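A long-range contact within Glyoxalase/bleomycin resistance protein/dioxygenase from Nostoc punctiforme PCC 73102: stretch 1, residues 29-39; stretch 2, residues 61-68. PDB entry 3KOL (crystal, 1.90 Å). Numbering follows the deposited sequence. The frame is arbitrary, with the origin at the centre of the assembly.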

# COMPACT_ATOMS: atom_id res chain seq x y z
N ASP A 29 0.74 -8.08 16.73
CA ASP A 29 1.46 -7.51 17.86
C ASP A 29 1.74 -6.03 17.61
O ASP A 29 2.75 -5.67 17.01
CB ASP A 29 2.79 -8.25 18.05
CG ASP A 29 3.48 -7.91 19.36
OD1 ASP A 29 3.38 -6.75 19.80
OD2 ASP A 29 4.14 -8.80 19.94
N MSE A 30 0.84 -5.17 18.09
CA MSE A 30 0.98 -3.73 17.89
C MSE A 30 2.32 -3.11 18.28
O MSE A 30 2.89 -2.33 17.52
CB MSE A 30 -0.15 -2.99 18.62
CG MSE A 30 -0.09 -1.47 18.50
SE MSE A 30 -0.09 -0.84 16.65
CE MSE A 30 -2.00 -0.87 16.34
N GLN A 31 2.84 -3.46 19.46
CA GLN A 31 4.11 -2.88 19.88
C GLN A 31 5.29 -3.36 19.03
O GLN A 31 6.23 -2.60 18.79
CB GLN A 31 4.36 -3.17 21.36
CG GLN A 31 3.25 -2.62 22.26
CD GLN A 31 3.00 -1.13 22.06
OE1 GLN A 31 1.85 -0.68 21.99
NE2 GLN A 31 4.08 -0.36 21.97
N ALA A 32 5.24 -4.61 18.57
CA ALA A 32 6.32 -5.13 17.73
C ALA A 32 6.30 -4.37 16.41
O ALA A 32 7.35 -4.08 15.83
CB ALA A 32 6.12 -6.63 17.49
N SER A 33 5.10 -4.05 15.93
CA SER A 33 4.96 -3.32 14.67
C SER A 33 5.30 -1.84 14.83
O SER A 33 5.89 -1.25 13.92
CB SER A 33 3.54 -3.51 14.12
OG SER A 33 3.33 -4.87 13.78
N ARG A 34 4.93 -1.23 15.96
CA ARG A 34 5.28 0.17 16.18
C ARG A 34 6.80 0.25 16.26
O ARG A 34 7.41 1.21 15.81
CB ARG A 34 4.70 0.70 17.50
CG ARG A 34 3.19 0.87 17.54
CD ARG A 34 2.74 1.52 18.86
NE ARG A 34 3.22 2.90 19.00
CZ ARG A 34 4.16 3.28 19.85
NH1 ARG A 34 4.74 2.40 20.66
NH2 ARG A 34 4.53 4.56 19.92
N TYR A 35 7.41 -0.77 16.85
CA TYR A 35 8.87 -0.78 16.97
C TYR A 35 9.52 -0.88 15.58
O TYR A 35 10.46 -0.16 15.26
CB TYR A 35 9.32 -1.96 17.82
CG TYR A 35 10.75 -1.82 18.30
CD1 TYR A 35 11.07 -0.98 19.36
CD2 TYR A 35 11.79 -2.51 17.66
CE1 TYR A 35 12.39 -0.83 19.79
CE2 TYR A 35 13.11 -2.36 18.08
CZ TYR A 35 13.41 -1.52 19.14
OH TYR A 35 14.71 -1.37 19.55
N PHE A 36 9.00 -1.80 14.77
CA PHE A 36 9.50 -2.03 13.42
C PHE A 36 9.38 -0.78 12.54
O PHE A 36 10.37 -0.26 12.04
CB PHE A 36 8.71 -3.17 12.78
CG PHE A 36 9.20 -3.57 11.41
CD1 PHE A 36 10.31 -4.40 11.26
CD2 PHE A 36 8.52 -3.15 10.27
CE1 PHE A 36 10.73 -4.81 9.99
CE2 PHE A 36 8.93 -3.55 9.00
CZ PHE A 36 10.03 -4.38 8.86
N TYR A 37 8.15 -0.29 12.35
CA TYR A 37 7.92 0.87 11.50
C TYR A 37 8.36 2.21 12.06
O TYR A 37 8.94 3.03 11.34
CB TYR A 37 6.44 0.94 11.11
CG TYR A 37 6.02 -0.18 10.18
CD1 TYR A 37 6.45 -0.19 8.85
CD2 TYR A 37 5.24 -1.24 10.63
CE1 TYR A 37 6.11 -1.24 7.99
CE2 TYR A 37 4.90 -2.30 9.78
CZ TYR A 37 5.34 -2.29 8.47
OH TYR A 37 5.00 -3.33 7.63
N GLY A 38 8.11 2.45 13.34
CA GLY A 38 8.48 3.72 13.94
C GLY A 38 9.91 3.83 14.45
O GLY A 38 10.63 4.78 14.12
N THR A 39 10.33 2.87 15.25
CA THR A 39 11.67 2.92 15.82
C THR A 39 12.80 2.54 14.86
O THR A 39 13.75 3.30 14.68
CB THR A 39 11.75 2.05 17.08
OG1 THR A 39 10.78 2.51 18.03
CG2 THR A 39 13.14 2.13 17.71
N SER A 61 -5.87 4.41 23.04
CA SER A 61 -5.88 3.10 23.68
C SER A 61 -4.86 2.13 23.08
O SER A 61 -4.68 1.02 23.58
CB SER A 61 -7.29 2.49 23.58
OG SER A 61 -7.71 2.40 22.24
N GLY A 62 -4.20 2.55 22.01
CA GLY A 62 -3.20 1.71 21.37
C GLY A 62 -3.76 0.63 20.47
O GLY A 62 -3.07 -0.35 20.15
N LYS A 63 -5.01 0.78 20.06
CA LYS A 63 -5.66 -0.20 19.19
C LYS A 63 -5.28 0.10 17.74
O LYS A 63 -5.29 -0.78 16.88
CB LYS A 63 -7.18 -0.11 19.35
CG LYS A 63 -7.95 -1.16 18.57
CD LYS A 63 -7.60 -2.57 19.05
CE LYS A 63 -8.45 -3.61 18.34
NZ LYS A 63 -8.10 -4.99 18.78
N VAL A 64 -4.95 1.36 17.49
CA VAL A 64 -4.56 1.80 16.16
C VAL A 64 -3.36 2.74 16.28
O VAL A 64 -3.24 3.49 17.25
CB VAL A 64 -5.71 2.56 15.47
CG1 VAL A 64 -5.26 3.10 14.12
CG2 VAL A 64 -6.90 1.63 15.29
N ALA A 65 -2.47 2.68 15.29
CA ALA A 65 -1.30 3.54 15.25
C ALA A 65 -1.19 4.10 13.83
O ALA A 65 -1.50 3.40 12.87
CB ALA A 65 -0.05 2.75 15.62
N ASN A 66 -0.76 5.35 13.72
CA ASN A 66 -0.62 6.00 12.42
C ASN A 66 0.80 6.54 12.28
O ASN A 66 1.29 7.25 13.16
CB ASN A 66 -1.59 7.18 12.30
CG ASN A 66 -3.02 6.75 11.97
OD1 ASN A 66 -3.48 5.70 12.39
ND2 ASN A 66 -3.73 7.60 11.24
N PHE A 67 1.46 6.19 11.18
CA PHE A 67 2.81 6.65 10.89
C PHE A 67 2.73 7.35 9.55
O PHE A 67 1.83 7.08 8.76
CB PHE A 67 3.79 5.48 10.82
CG PHE A 67 4.03 4.83 12.15
CD1 PHE A 67 4.97 5.35 13.03
CD2 PHE A 67 3.28 3.73 12.55
CE1 PHE A 67 5.16 4.79 14.30
CE2 PHE A 67 3.45 3.17 13.81
CZ PHE A 67 4.39 3.70 14.68
N ILE A 68 3.65 8.27 9.30
CA ILE A 68 3.63 9.01 8.04
C ILE A 68 5.01 9.20 7.43
O ILE A 68 6.02 9.20 8.13
CB ILE A 68 3.05 10.41 8.22
CG1 ILE A 68 3.94 11.21 9.18
CG2 ILE A 68 1.64 10.33 8.74
CD1 ILE A 68 3.77 12.70 9.08

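The contact joins the portion of a helix spanning residues 30-39 to a strand, residues 64-68, that runs almost alongside it: the two N-to-C directions differ by 11°, and the axes approach to 9.5 Å. Nearest CA atoms give the register, with Met30 CA 7.6 Å from Lys63 CA, Arg34 CA 7.5 Å from Ala65 CA, and Gly38 CA 7.1 Å from Phe67 CA. The spacing explains itself: four residues of helix advance about as far as two residues of extended strand, so one helical face meets alternate strand positions. No hydrogen bond crosses between the stretches. The 322 Å² buried between them, both sides summed, therefore reflects packing.

Stretch 2 begins away from the helix, Ser61 being out of reach, and makes its first contact at Gly62. This residue is the first after a preceding helix to leave helical geometry, and its phi of 79° is of the positive kind that glycine adopts most easily. Its carbonyl meets the start of the Met30 side chain, with Gly62 O 3.6 Å from Met30 CG. Lys63 points its CA-to-CB bond away from the helix and contributes backbone instead: Lys63 O lies 3.3 Å from Met30 CE.

Met30, a selenomethionine in this crystal, has chi angles t, p, p, which lay its end along the beginning of the strand. Met30 CE is 3.7 Å from Val64 CA and also 3.7 Å from Ala65 N, so a single methyl touches three consecutive residues. The CA-to-CB bond of Val64 points away, in keeping with the alternation of an extended strand, since those of Ala65 and Phe67 point toward the helix.

Ala65 turns back toward the helix. Ala65 CB sits 3.7 Å from Met30 SE, an apolar contact, and 4.2 Å from Arg34 CG, so the small methyl is approached from two successive turns of the helix. The CA-to-CB bond of Arg34 points sideways, and the residue offers the aliphatic base of its side chain here, while NE and NH2 are hydrogen-bonded elsewhere in the structure. Asn66 is again out of reach.

Phe67 has the largest area covered in this contact, 84 Å². With chi1 at -69° (m) and chi2 at -84°, its ring reaches the helix at Arg34, Tyr37 and Gly38. Gly38 N and Tyr37 CB lie over one face, and Gly38 CA comes within 3.5 Å of Phe67 CE1. An ideal CB on Gly38 would fall only 2.6 Å from Phe67 CE1, a clash, so the absence of a side chain gives the ring its room. Tyr37 CB is 4.5 Å from Phe67 CD2; the CA-to-CB bond of Tyr37 points toward the strand, but the end of the side chain leads away. Arg34 approaches the ring obliquely, Arg34 CA lying 3.9 Å from Phe67 CZ.

Ile68 lies beyond reach. The helix is held by its own bonds: Asp29 OD1 caps it by accepting from Ala32 N at 3.1 Å (158°), and Gly38 N donates to Arg34 O at 2.9 Å.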